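Local structure of 2-oxoadipate dioxygenase/decarboxylase (Pseudomonas putida, 6W1G) at residues F359-T364 with G387-E392; R298-T303 with F391-Y396; E61-D66 with S120-P125; G92-G97 with R114-Q119; L133-I138 with L146-L151. The protein catalyses the iron(II)-dependent, oxygen-consuming decarboxylation and hydroxylation of 2-oxoadipate to D-2-hydroxyglutarate in D-lysine catabolism. All coordinates share one frame; numbering follows the deposited sequence.

Contact 1: residues F359-T364 with G387-E392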
# COMPACT_ATOMS: atom_id res chain seq x y z
N PHE A 359 -14.65 -10.11 5.85
CA PHE A 359 -15.35 -9.34 6.87
C PHE A 359 -14.74 -9.52 8.22
O PHE A 359 -14.11 -10.53 8.52
CB PHE A 359 -16.84 -9.74 6.90
CG PHE A 359 -17.58 -9.29 5.67
CD1 PHE A 359 -17.57 -10.02 4.48
CD2 PHE A 359 -18.19 -8.03 5.67
CE1 PHE A 359 -18.16 -9.48 3.33
CE2 PHE A 359 -18.80 -7.53 4.53
CZ PHE A 359 -18.77 -8.23 3.38
N ARG A 360 -14.98 -8.56 9.10
CA ARG A 360 -14.81 -8.76 10.54
C ARG A 360 -16.16 -8.62 11.22
O ARG A 360 -16.99 -7.80 10.84
CB ARG A 360 -13.80 -7.75 11.13
CG ARG A 360 -12.41 -7.94 10.59
CD ARG A 360 -11.46 -6.82 11.12
NE ARG A 360 -11.13 -7.05 12.51
CZ ARG A 360 -10.85 -6.10 13.38
NH1 ARG A 360 -10.80 -4.84 13.02
NH2 ARG A 360 -10.61 -6.44 14.64
N TYR A 361 -16.33 -9.43 12.24
CA TYR A 361 -17.54 -9.58 13.00
C TYR A 361 -17.29 -9.12 14.42
O TYR A 361 -16.25 -9.43 14.99
CB TYR A 361 -17.97 -11.05 13.00
CG TYR A 361 -18.34 -11.53 11.61
CD1 TYR A 361 -17.36 -11.98 10.71
CD2 TYR A 361 -19.63 -11.50 11.16
CE1 TYR A 361 -17.67 -12.42 9.45
CE2 TYR A 361 -19.97 -11.91 9.89
CZ TYR A 361 -18.99 -12.36 9.03
OH TYR A 361 -19.34 -12.77 7.80
N PHE A 362 -18.27 -8.44 15.03
CA PHE A 362 -18.14 -7.84 16.34
C PHE A 362 -19.39 -8.09 17.19
O PHE A 362 -20.51 -7.94 16.72
CB PHE A 362 -17.93 -6.33 16.21
CG PHE A 362 -16.76 -5.98 15.34
CD1 PHE A 362 -15.46 -6.05 15.82
CD2 PHE A 362 -16.94 -5.64 14.01
CE1 PHE A 362 -14.38 -5.76 15.01
CE2 PHE A 362 -15.84 -5.37 13.20
CZ PHE A 362 -14.58 -5.42 13.69
N ALA A 363 -19.17 -8.39 18.47
CA ALA A 363 -20.27 -8.42 19.41
C ALA A 363 -20.80 -7.01 19.64
O ALA A 363 -20.03 -6.08 19.90
CB ALA A 363 -19.75 -8.98 20.73
N THR A 364 -22.10 -6.85 19.60
CA THR A 364 -22.72 -5.57 19.86
C THR A 364 -23.04 -5.41 21.34
O THR A 364 -23.01 -6.34 22.13
CB THR A 364 -24.00 -5.40 19.06
OG1 THR A 364 -24.94 -6.31 19.60
CG2 THR A 364 -23.81 -5.66 17.58
N GLY A 387 -29.42 -8.39 15.85
CA GLY A 387 -28.64 -7.27 16.35
C GLY A 387 -27.61 -7.61 17.40
O GLY A 387 -27.13 -6.69 18.07
N HIS A 388 -27.26 -8.89 17.55
CA HIS A 388 -26.23 -9.29 18.52
C HIS A 388 -24.83 -9.24 17.97
O HIS A 388 -23.87 -9.21 18.75
CB HIS A 388 -26.52 -10.70 19.01
CG HIS A 388 -27.74 -10.81 19.83
ND1 HIS A 388 -27.85 -11.68 20.87
CD2 HIS A 388 -28.92 -10.15 19.78
CE1 HIS A 388 -29.05 -11.62 21.39
NE2 HIS A 388 -29.74 -10.72 20.74
N VAL A 389 -24.67 -9.33 16.65
CA VAL A 389 -23.40 -9.33 15.94
C VAL A 389 -23.51 -8.29 14.83
O VAL A 389 -24.52 -8.26 14.13
CB VAL A 389 -23.13 -10.72 15.34
CG1 VAL A 389 -21.87 -10.72 14.43
CG2 VAL A 389 -22.91 -11.71 16.46
N HIS A 390 -22.47 -7.49 14.66
CA HIS A 390 -22.38 -6.53 13.58
C HIS A 390 -21.15 -6.87 12.73
O HIS A 390 -20.14 -7.29 13.26
CB HIS A 390 -22.17 -5.13 14.20
CG HIS A 390 -22.12 -4.04 13.20
ND1 HIS A 390 -23.26 -3.46 12.70
CD2 HIS A 390 -21.08 -3.48 12.55
CE1 HIS A 390 -22.91 -2.53 11.81
NE2 HIS A 390 -21.60 -2.56 11.67
N PHE A 391 -21.26 -6.71 11.42
CA PHE A 391 -20.14 -6.95 10.53
C PHE A 391 -19.80 -5.73 9.69
O PHE A 391 -20.66 -4.92 9.33
CB PHE A 391 -20.37 -8.20 9.66
CG PHE A 391 -21.50 -8.10 8.68
CD1 PHE A 391 -21.32 -7.64 7.38
CD2 PHE A 391 -22.76 -8.49 9.01
CE1 PHE A 391 -22.40 -7.61 6.49
CE2 PHE A 391 -23.82 -8.42 8.12
CZ PHE A 391 -23.62 -7.97 6.86
N GLU A 392 -18.52 -5.62 9.37
CA GLU A 392 -18.02 -4.63 8.42
C GLU A 392 -16.98 -5.30 7.55
O GLU A 392 -16.33 -6.26 7.98
CB GLU A 392 -17.38 -3.42 9.10
CG GLU A 392 -18.31 -2.53 9.94
CD GLU A 392 -19.37 -1.75 9.15
OE1 GLU A 392 -19.29 -1.67 7.90
OE2 GLU A 392 -20.27 -1.18 9.83
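Phe-359 and Phe-391 meet with different first torsions. In Phe-359, CG is anti to the carbonyl carbon (chi1 -70°); in Phe-391 it lies between backbone N and carbonyl carbon (chi1 65°). The rings form an offset edge-to-face pair, the edge of Phe-391 toward the face of Phe-359, centroids 5.5 Å apart. CB of Phe-391 lies 3.7 Å from CD2 of Tyr-361. The backbones form an antiparallel two-stranded ladder. Arg-360 with Glu-392 and Phe-362 with His-390 are its hydrogen-bonded pairs. At the far end, Thr-364 OG1 donates to Gly-387 O (2.7 Å) on a lone pair in the carbonyl plane. The same OG1 N-caps helix 365-369 through Gly-367 N. An alanine in place of Thr-364 would probably leave Gly-387 O without this donor and Gly-367 N without its side-chain cap. Helix 440-458 covers the face with Tyr-361 and Val-389; helix 50-59 borders Glu-392 on the other face, where His-390 stacks on Trp-58.

Contact 2: residues R298-T303 with F391-Y396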
# COMPACT_ATOMS: atom_id res chain seq x y z
N ARG A 298 -9.10 3.33 0.41
CA ARG A 298 -9.02 1.88 0.62
C ARG A 298 -10.36 1.33 1.03
O ARG A 298 -10.95 1.82 1.99
CB ARG A 298 -7.93 1.50 1.64
CG ARG A 298 -6.56 1.71 1.07
CD ARG A 298 -5.44 1.36 2.07
NE ARG A 298 -4.17 1.38 1.37
CZ ARG A 298 -3.70 0.37 0.65
NH1 ARG A 298 -4.30 -0.83 0.67
NH2 ARG A 298 -2.62 0.55 -0.11
N GLY A 299 -10.80 0.29 0.33
CA GLY A 299 -12.04 -0.40 0.57
C GLY A 299 -11.83 -1.84 1.00
O GLY A 299 -10.84 -2.15 1.66
N ALA A 300 -12.79 -2.71 0.68
CA ALA A 300 -12.82 -4.07 1.19
C ALA A 300 -11.81 -4.96 0.50
O ALA A 300 -11.69 -5.01 -0.74
CB ALA A 300 -14.21 -4.64 0.97
N ALA A 301 -11.17 -5.81 1.30
CA ALA A 301 -10.39 -6.91 0.77
C ALA A 301 -11.33 -7.93 0.13
O ALA A 301 -12.37 -8.27 0.68
CB ALA A 301 -9.62 -7.54 1.92
N LEU A 302 -10.93 -8.43 -1.04
CA LEU A 302 -11.71 -9.41 -1.80
C LEU A 302 -11.17 -10.82 -1.64
O LEU A 302 -9.96 -11.04 -1.54
CB LEU A 302 -11.73 -9.05 -3.28
CG LEU A 302 -12.34 -7.72 -3.62
CD1 LEU A 302 -12.41 -7.50 -5.11
CD2 LEU A 302 -13.73 -7.60 -2.95
N THR A 303 -12.09 -11.78 -1.61
CA THR A 303 -11.75 -13.18 -1.64
C THR A 303 -11.25 -13.54 -3.06
O THR A 303 -11.40 -12.77 -3.99
CB THR A 303 -13.01 -14.01 -1.33
OG1 THR A 303 -13.92 -13.72 -2.37
CG2 THR A 303 -13.57 -13.61 0.03
N PHE A 391 -21.26 -6.71 11.42
CA PHE A 391 -20.14 -6.95 10.53
C PHE A 391 -19.80 -5.73 9.69
O PHE A 391 -20.66 -4.92 9.33
CB PHE A 391 -20.37 -8.20 9.66
CG PHE A 391 -21.50 -8.10 8.68
CD1 PHE A 391 -21.32 -7.64 7.38
CD2 PHE A 391 -22.76 -8.49 9.01
CE1 PHE A 391 -22.40 -7.61 6.49
CE2 PHE A 391 -23.82 -8.42 8.12
CZ PHE A 391 -23.62 -7.97 6.86
N GLU A 392 -18.52 -5.62 9.37
CA GLU A 392 -18.02 -4.63 8.42
C GLU A 392 -16.98 -5.30 7.55
O GLU A 392 -16.33 -6.26 7.98
CB GLU A 392 -17.38 -3.42 9.10
CG GLU A 392 -18.31 -2.53 9.94
CD GLU A 392 -19.37 -1.75 9.15
OE1 GLU A 392 -19.29 -1.67 7.90
OE2 GLU A 392 -20.27 -1.18 9.83
N ALA A 393 -16.79 -4.78 6.34
CA ALA A 393 -15.74 -5.33 5.51
C ALA A 393 -14.37 -5.12 6.14
O ALA A 393 -14.10 -4.13 6.81
CB ALA A 393 -15.77 -4.70 4.13
N LEU A 394 -13.49 -6.08 5.88
CA LEU A 394 -12.09 -6.02 6.26
C LEU A 394 -11.35 -5.15 5.26
O LEU A 394 -11.38 -5.46 4.07
CB LEU A 394 -11.53 -7.43 6.24
CG LEU A 394 -10.05 -7.54 6.62
CD1 LEU A 394 -9.75 -7.07 7.99
CD2 LEU A 394 -9.60 -8.99 6.39
N VAL A 395 -10.66 -4.12 5.74
CA VAL A 395 -9.99 -3.18 4.84
C VAL A 395 -8.84 -3.84 4.11
O VAL A 395 -8.04 -4.59 4.68
CB VAL A 395 -9.59 -1.91 5.59
CG1 VAL A 395 -8.59 -2.19 6.76
CG2 VAL A 395 -9.02 -0.84 4.64
N TYR A 396 -8.71 -3.48 2.84
CA TYR A 396 -7.63 -3.96 1.97
C TYR A 396 -6.35 -3.24 2.31
O TYR A 396 -6.32 -2.00 2.34
CB TYR A 396 -8.06 -3.67 0.54
CG TYR A 396 -7.15 -4.28 -0.51
CD1 TYR A 396 -6.96 -5.66 -0.55
CD2 TYR A 396 -6.52 -3.51 -1.47
CE1 TYR A 396 -6.17 -6.27 -1.52
CE2 TYR A 396 -5.75 -4.09 -2.46
CZ TYR A 396 -5.56 -5.49 -2.46
OH TYR A 396 -4.82 -6.16 -3.40
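Ala-300 and Val-395 form a single backbone bridge in the buried interior, where the loop after strand 288-298 meets the chain leaving strand 389-393. Two backbone bonds flank it. Ala-301 N donates to Leu-394 O at 2.8 Å, and Tyr-396 N donates to Gly-299 O at 2.8 Å. Side chains add small apolar touches. The methyl CB of Ala-300 meets CB of Ala-393 at 3.5 Å. CD1 of Tyr-396 lies 4.1 Å from CB of Ala-301.

Arg-298 makes the main polar side-chain contact. Its chain is extended from CG to NE and runs past Tyr-396 O. NH1 of Arg-298 donates to Tyr-396 O at 2.9 Å. The oxygen lies in the guanidinium plane, but the nitrogen stands above the carbonyl plane. NH1 also bonds to Asp-398 O, and NE forms a salt bridge with Glu-296. NH1 thus has two carbonyl partners and NE a carboxylate, which probably limits the rotation of the group. The Arg-298 side chain is about 4 Å from that of the metal ligand His-70 and about 7 Å from the bound nickel, so this end of the contact lies close to the metal site. Further along, Tyr-396 OH bonds to Phe-399 O. Helix 440-458 packs on Ala-301 and Leu-394 through Tyr-444, and helix 61-64 meets Val-395 through Glu-61 and Arg-64.

Contact 3: residues E61-D66 with S120-P125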
# COMPACT_ATOMS: atom_id res chain seq x y z
N GLU A 61 -10.40 1.36 12.69
CA GLU A 61 -9.66 2.14 11.72
C GLU A 61 -9.72 3.63 11.99
O GLU A 61 -8.83 4.38 11.55
CB GLU A 61 -10.19 1.88 10.31
CG GLU A 61 -9.88 0.51 9.77
CD GLU A 61 -10.67 0.30 8.50
OE1 GLU A 61 -10.24 0.83 7.45
OE2 GLU A 61 -11.74 -0.36 8.59
N ILE A 62 -10.76 4.11 12.72
CA ILE A 62 -10.82 5.53 13.04
C ILE A 62 -9.54 5.98 13.74
O ILE A 62 -9.09 7.11 13.56
CB ILE A 62 -12.09 5.82 13.86
CG1 ILE A 62 -12.41 7.32 13.91
CG2 ILE A 62 -12.00 5.18 15.25
CD1 ILE A 62 -13.85 7.60 14.33
N GLU A 63 -8.93 5.12 14.54
CA GLU A 63 -7.73 5.52 15.26
C GLU A 63 -6.46 5.49 14.42
O GLU A 63 -5.49 6.15 14.78
CB GLU A 63 -7.58 4.63 16.50
CG GLU A 63 -8.81 4.71 17.42
CD GLU A 63 -8.73 3.89 18.68
OE1 GLU A 63 -7.83 3.02 18.79
OE2 GLU A 63 -9.57 4.11 19.58
N ARG A 64 -6.44 4.76 13.33
CA ARG A 64 -5.23 4.65 12.49
C ARG A 64 -5.29 5.57 11.27
O ARG A 64 -4.28 5.79 10.61
CB ARG A 64 -5.01 3.18 12.04
CG ARG A 64 -5.77 2.80 10.81
CD ARG A 64 -5.72 1.28 10.48
NE ARG A 64 -5.86 1.08 9.07
CZ ARG A 64 -5.72 -0.06 8.42
NH1 ARG A 64 -5.63 -1.19 9.06
NH2 ARG A 64 -5.63 -0.06 7.10
N LEU A 65 -6.48 6.08 10.94
CA LEU A 65 -6.70 6.71 9.64
C LEU A 65 -5.82 7.94 9.42
O LEU A 65 -5.29 8.14 8.33
CB LEU A 65 -8.17 7.12 9.57
CG LEU A 65 -8.56 7.94 8.35
CD1 LEU A 65 -8.35 7.20 7.06
CD2 LEU A 65 -10.01 8.39 8.52
N ASP A 66 -5.70 8.81 10.42
CA ASP A 66 -5.08 10.10 10.20
C ASP A 66 -3.62 9.97 9.79
O ASP A 66 -3.13 10.79 9.02
CB ASP A 66 -5.16 10.98 11.43
CG ASP A 66 -4.51 12.32 11.20
OD1 ASP A 66 -4.96 13.03 10.28
OD2 ASP A 66 -3.53 12.63 11.90
N SER A 120 -1.75 -5.30 14.93
CA SER A 120 -0.53 -4.61 14.52
C SER A 120 -0.87 -3.48 13.56
O SER A 120 -0.34 -2.36 13.68
CB SER A 120 0.43 -5.56 13.83
OG SER A 120 0.64 -6.74 14.56
N LEU A 121 -1.73 -3.77 12.56
CA LEU A 121 -2.15 -2.80 11.57
C LEU A 121 -2.83 -1.63 12.24
O LEU A 121 -2.75 -0.49 11.77
CB LEU A 121 -3.04 -3.48 10.55
CG LEU A 121 -2.33 -4.49 9.68
CD1 LEU A 121 -3.24 -5.50 9.03
CD2 LEU A 121 -1.54 -3.75 8.60
N HIS A 122 -3.54 -1.89 13.33
CA HIS A 122 -4.20 -0.84 14.07
C HIS A 122 -3.22 0.15 14.62
O HIS A 122 -3.46 1.36 14.62
CB HIS A 122 -5.03 -1.49 15.16
CG HIS A 122 -5.77 -0.53 16.01
ND1 HIS A 122 -6.95 0.05 15.62
CD2 HIS A 122 -5.45 0.00 17.22
CE1 HIS A 122 -7.38 0.84 16.58
NE2 HIS A 122 -6.48 0.88 17.54
N VAL A 123 -2.12 -0.35 15.19
CA VAL A 123 -1.07 0.53 15.71
C VAL A 123 -0.41 1.31 14.58
O VAL A 123 -0.18 2.53 14.70
CB VAL A 123 -0.05 -0.26 16.53
CG1 VAL A 123 1.10 0.67 16.99
CG2 VAL A 123 -0.74 -0.92 17.71
N SER A 124 -0.13 0.66 13.46
CA SER A 124 0.35 1.35 12.27
C SER A 124 0.13 0.50 11.04
O SER A 124 0.72 -0.60 10.95
CB SER A 124 1.83 1.70 12.34
OG SER A 124 2.24 2.28 11.09
N PRO A 125 -0.60 1.00 10.04
CA PRO A 125 -0.80 0.24 8.82
C PRO A 125 0.19 0.63 7.72
O PRO A 125 -0.03 0.33 6.54
CB PRO A 125 -2.21 0.63 8.40
CG PRO A 125 -2.27 2.06 8.79
CD PRO A 125 -1.53 2.15 10.12
O HOH W 1 -3.30 3.85 15.65
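Arg-64 lies against Pro-125 and has the most surface buried here. Its CG sits between the backbone N and the carbonyl carbon (chi1 85°), and the chain then runs extended to NE. CB of Pro-125 sits over the centre of one guanidinium face, 3.6 Å from CZ of Arg-64. CG of the same proline is 3.7 Å from NE of Arg-64. Nearer the backbone, CB of Arg-64 is 3.5 Å from His-122 O. The charged end has partners beyond this contact: NE forms a salt bridge with Glu-68 and NH1 with Glu-397. With the proline on its face and carboxylates on its nitrogens, the guanidinium is probably held in a fixed orientation.

The contact packs the short helix 61-64 against the C-terminal end of helix 118-123. Ser-124 is the first residue beyond it to leave helical geometry.

His-122 has the second largest buried area. Its NE2 donates a weak bond to Glu-63 OE1 at 2.8 Å. The N-H...O angle is only 128°, and the carboxylate and ring planes are 51° apart. A water donates to His-122 O at 2.7 Å and makes a weak, longer bond to Glu-63 O.

Contact 4: residues G92-G97 with R114-Q119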
# COMPACT_ATOMS: atom_id res chain seq x y z
N GLY A 92 8.47 -4.91 12.11
CA GLY A 92 7.32 -5.76 12.04
C GLY A 92 6.68 -5.84 10.67
O GLY A 92 5.49 -6.21 10.58
N MET A 93 7.42 -5.52 9.62
CA MET A 93 6.87 -5.49 8.27
C MET A 93 7.40 -6.68 7.52
O MET A 93 8.63 -6.85 7.46
CB MET A 93 7.28 -4.18 7.59
CG MET A 93 6.68 -2.98 8.28
SD MET A 93 7.46 -1.39 7.87
CE MET A 93 6.80 -1.21 6.23
N GLN A 94 6.59 -7.47 6.95
CA GLN A 94 6.88 -8.67 6.19
C GLN A 94 6.50 -8.49 4.74
O GLN A 94 5.58 -7.74 4.44
CB GLN A 94 6.14 -9.87 6.76
CG GLN A 94 6.43 -10.09 8.20
CD GLN A 94 5.61 -11.23 8.75
OE1 GLN A 94 5.57 -12.33 8.17
NE2 GLN A 94 4.91 -10.99 9.87
N PRO A 95 7.15 -9.21 3.81
CA PRO A 95 6.78 -9.08 2.39
C PRO A 95 5.48 -9.80 2.07
O PRO A 95 5.37 -11.00 2.34
CB PRO A 95 7.96 -9.72 1.66
CG PRO A 95 8.50 -10.71 2.69
CD PRO A 95 8.31 -10.10 4.03
N VAL A 96 4.52 -9.07 1.53
CA VAL A 96 3.20 -9.61 1.21
C VAL A 96 2.92 -9.34 -0.25
O VAL A 96 3.02 -8.20 -0.71
CB VAL A 96 2.11 -8.98 2.10
CG1 VAL A 96 0.76 -9.57 1.73
CG2 VAL A 96 2.44 -9.16 3.56
N GLY A 97 2.52 -10.39 -0.98
CA GLY A 97 2.12 -10.25 -2.36
C GLY A 97 3.26 -10.17 -3.34
O GLY A 97 4.43 -10.00 -2.98
N ARG A 114 4.63 -4.95 5.01
CA ARG A 114 3.58 -4.46 5.88
C ARG A 114 3.44 -5.42 7.05
O ARG A 114 3.87 -6.57 7.00
CB ARG A 114 2.23 -4.29 5.17
CG ARG A 114 1.65 -5.57 4.60
CD ARG A 114 0.24 -5.30 4.14
NE ARG A 114 -0.51 -6.43 3.63
CZ ARG A 114 -1.33 -7.19 4.37
NH1 ARG A 114 -1.38 -7.09 5.68
NH2 ARG A 114 -2.15 -8.05 3.76
N ALA A 115 2.79 -4.95 8.12
CA ALA A 115 2.34 -5.84 9.19
C ALA A 115 1.16 -6.65 8.66
O ALA A 115 0.53 -6.33 7.66
CB ALA A 115 1.95 -5.02 10.38
N VAL A 116 0.87 -7.73 9.36
CA VAL A 116 -0.06 -8.73 8.85
C VAL A 116 -1.30 -8.96 9.70
O VAL A 116 -2.30 -9.50 9.20
CB VAL A 116 0.65 -10.06 8.52
CG1 VAL A 116 1.78 -9.83 7.49
CG2 VAL A 116 1.10 -10.75 9.79
N HIS A 117 -1.29 -8.59 10.96
CA HIS A 117 -2.34 -8.90 11.90
C HIS A 117 -3.10 -7.60 12.17
O HIS A 117 -2.45 -6.55 12.31
CB HIS A 117 -1.71 -9.43 13.17
CG HIS A 117 -2.65 -9.89 14.21
ND1 HIS A 117 -3.41 -9.03 14.96
CD2 HIS A 117 -2.85 -11.13 14.72
CE1 HIS A 117 -4.05 -9.72 15.89
NE2 HIS A 117 -3.72 -11.00 15.77
N GLU A 118 -4.42 -7.69 12.27
CA GLU A 118 -5.23 -6.49 12.48
C GLU A 118 -4.83 -5.66 13.67
O GLU A 118 -4.96 -4.44 13.62
CB GLU A 118 -6.71 -6.86 12.59
CG GLU A 118 -7.07 -7.86 13.69
CD GLU A 118 -6.83 -9.33 13.34
OE1 GLU A 118 -6.38 -9.66 12.24
OE2 GLU A 118 -7.08 -10.20 14.21
N GLN A 119 -4.36 -6.26 14.76
CA GLN A 119 -3.98 -5.44 15.91
C GLN A 119 -2.69 -4.68 15.62
O GLN A 119 -2.53 -3.54 16.03
CB GLN A 119 -3.81 -6.29 17.16
CG GLN A 119 -3.40 -5.46 18.40
CD GLN A 119 -4.24 -4.18 18.64
OE1 GLN A 119 -5.46 -4.19 18.50
NE2 GLN A 119 -3.56 -3.07 19.02
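Gln-94 and Arg-114 form an antiparallel hydrogen-bonded pair, with Gln-94 N to Arg-114 O at 2.9 Å and Arg-114 N to Gln-94 O at 3.0 Å. The pair belongs to the edge of the five-stranded mixed sheet, where strand 94-100 runs outermost beside strand 108-114. Just before it, Gly-92 has positive phi and is the C-prime residue of the Schellman motif that ends helix 78-90.

Among the side chains, Arg-114 and Val-96 carry much of the packing. CG of Arg-114 lies between the backbone N and the carbonyl carbon (chi1 62°), and the chain is extended to NE. CG2 of Val-96 meets CG of Arg-114 at 3.8 Å and also lies over one guanidinium face, offset toward the rim. NH1 of Arg-114 turns back to Ala-115 O at 2.9 Å. NE pairs in a salt bridge with Asp-398. A leucine in place of Arg-114 would probably leave Asp-398 without this cationic mate and Ala-115 O without its side-chain donor.

Val-116 CG1 lies 4.0 Å from CG2 of Val-96. Leu-443 of helix 440-458 packs on Val-116, and Tyr-444 on Arg-114. The Gln-94 side chain crosses that of Val-116 at about a right angle, with NE2 of Gln-94 3.8 Å from CG2 of Val-116.

Contact 5: residues L133-I138 with L146-L151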
# COMPACT_ATOMS: atom_id res chain seq x y z
N LEU A 133 14.35 -3.61 -9.76
CA LEU A 133 14.65 -3.45 -11.17
C LEU A 133 15.21 -4.75 -11.73
O LEU A 133 16.05 -5.41 -11.10
CB LEU A 133 15.69 -2.34 -11.31
CG LEU A 133 16.08 -1.89 -12.71
CD1 LEU A 133 14.95 -1.11 -13.34
CD2 LEU A 133 17.37 -1.05 -12.64
N ARG A 134 14.77 -5.11 -12.94
CA ARG A 134 15.27 -6.28 -13.65
C ARG A 134 16.17 -5.80 -14.78
O ARG A 134 15.72 -5.06 -15.66
CB ARG A 134 14.12 -7.13 -14.19
CG ARG A 134 13.14 -7.55 -13.10
CD ARG A 134 12.32 -8.78 -13.49
NE ARG A 134 13.15 -9.98 -13.55
CZ ARG A 134 12.70 -11.17 -13.94
NH1 ARG A 134 11.45 -11.29 -14.33
NH2 ARG A 134 13.51 -12.23 -13.96
N LEU A 135 17.43 -6.19 -14.72
CA LEU A 135 18.35 -5.75 -15.76
C LEU A 135 18.40 -6.65 -16.98
O LEU A 135 18.91 -6.22 -18.03
CB LEU A 135 19.76 -5.60 -15.19
CG LEU A 135 19.91 -4.50 -14.16
CD1 LEU A 135 21.38 -4.39 -13.78
CD2 LEU A 135 19.38 -3.16 -14.65
N GLU A 136 17.91 -7.89 -16.89
CA GLU A 136 18.01 -8.79 -18.04
C GLU A 136 17.21 -8.26 -19.22
O GLU A 136 17.61 -8.42 -20.38
CB GLU A 136 17.49 -10.18 -17.69
CG GLU A 136 18.19 -10.85 -16.55
CD GLU A 136 17.61 -10.47 -15.20
OE1 GLU A 136 16.64 -9.69 -15.17
OE2 GLU A 136 18.12 -10.97 -14.19
N LEU A 137 16.07 -7.63 -18.94
CA LEU A 137 15.18 -7.12 -19.97
C LEU A 137 15.78 -5.96 -20.75
O LEU A 137 15.14 -5.47 -21.68
CB LEU A 137 13.84 -6.73 -19.34
CG LEU A 137 13.15 -7.88 -18.60
CD1 LEU A 137 12.17 -7.35 -17.56
CD2 LEU A 137 12.43 -8.83 -19.57
N ILE A 138 16.99 -5.52 -20.39
CA ILE A 138 17.72 -4.54 -21.19
C ILE A 138 18.44 -5.29 -22.31
O ILE A 138 19.28 -6.16 -22.05
CB ILE A 138 18.72 -3.76 -20.33
CG1 ILE A 138 18.00 -3.10 -19.16
CG2 ILE A 138 19.46 -2.72 -21.17
CD1 ILE A 138 18.91 -2.30 -18.25
N LEU A 146 26.71 -1.12 -17.84
CA LEU A 146 26.87 0.13 -17.10
C LEU A 146 26.00 0.12 -15.86
O LEU A 146 26.48 0.36 -14.74
CB LEU A 146 26.53 1.32 -18.01
CG LEU A 146 26.44 2.69 -17.33
CD1 LEU A 146 27.77 3.06 -16.68
CD2 LEU A 146 26.01 3.76 -18.34
N ALA A 147 24.71 -0.20 -16.02
CA ALA A 147 23.81 -0.24 -14.88
C ALA A 147 24.30 -1.21 -13.82
O ALA A 147 24.28 -0.89 -12.62
CB ALA A 147 22.42 -0.65 -15.35
N GLN A 148 24.71 -2.41 -14.23
CA GLN A 148 25.18 -3.39 -13.25
C GLN A 148 26.39 -2.86 -12.50
O GLN A 148 26.48 -3.01 -11.27
CB GLN A 148 25.52 -4.71 -13.93
CG GLN A 148 24.31 -5.55 -14.22
CD GLN A 148 24.67 -6.92 -14.73
OE1 GLN A 148 24.76 -7.88 -13.96
NE2 GLN A 148 24.89 -7.03 -16.04
N SER A 149 27.33 -2.21 -13.20
CA SER A 149 28.52 -1.76 -12.50
C SER A 149 28.20 -0.64 -11.52
O SER A 149 28.69 -0.65 -10.39
CB SER A 149 29.64 -1.35 -13.47
OG SER A 149 29.15 -0.53 -14.52
N ILE A 150 27.34 0.31 -11.91
CA ILE A 150 27.01 1.40 -11.01
C ILE A 150 26.31 0.87 -9.78
O ILE A 150 26.63 1.24 -8.64
CB ILE A 150 26.15 2.45 -11.74
CG1 ILE A 150 27.01 3.16 -12.78
CG2 ILE A 150 25.56 3.42 -10.75
CD1 ILE A 150 26.21 3.81 -13.88
N LEU A 151 25.34 -0.03 -9.98
CA LEU A 151 24.57 -0.55 -8.87
C LEU A 151 25.42 -1.44 -7.98
O LEU A 151 25.23 -1.48 -6.76
CB LEU A 151 23.38 -1.35 -9.40
CG LEU A 151 22.28 -0.51 -10.04
CD1 LEU A 151 21.27 -1.44 -10.66
CD2 LEU A 151 21.64 0.38 -9.00
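Leu-135 meets helix 141-153 through its methyl CD2, which lies 4.0 Å from CB of Ala-147. One turn further along the helix, CD1 of Leu-151 is 4.4 Å from CD2 of Leu-133, a looser touch. The other methyl of Leu-135, CD1, also faces the helix. It is modelled too close to CG of Gln-148 for two carbon atoms, so its placement is doubtful, and with it the detail of its approach to Leu-151.

The first torsion of Leu-135 sets CG anti to the carbonyl carbon (chi1 -66°). Behind it, the backbone makes a type I beta turn from Leu-135 to Ile-138, though Ile-138 is poorly ordered. On the helix, Leu-151 N bonds to Ala-147 O, which keeps these two residues one turn apart on the surface that meets the loop.

Leu-133 ends strand 127-133 and packs on Leu-212 and Val-216 of helix 211-217. Ala-147 touches Val-217 of the same helix. The contact thus joins the strand end, the turn and two helices.

A weak bond from Arg-144 NE to Leu-135 O adds a polar tie to helix 141-153. No hydrogen bond crosses between the two segments themselves; their direct contact is apolar and modest.

Overall arrangement
From the N terminus, contact 3 closes the first loop, joining helix 61-64 to the end of helix 118-123. Contact 4 is nested inside that loop and ties the sheet edge to the lead-in of the same helix; the two touch through Leu-121 and Ala-115. Contact 5 follows in series as a short loop, on the other side of the chain's centre from contacts 1, 2 and 3. Contact 2 then spans a long loop from 298-303 to 391-396. Contact 1 opens within it and ends on the same strand, 389-393, sharing Phe-391 and Glu-392. Contacts 2 and 3 touch. Contacts 1 and 4 also touch, where Arg-360 packs on Glu-118.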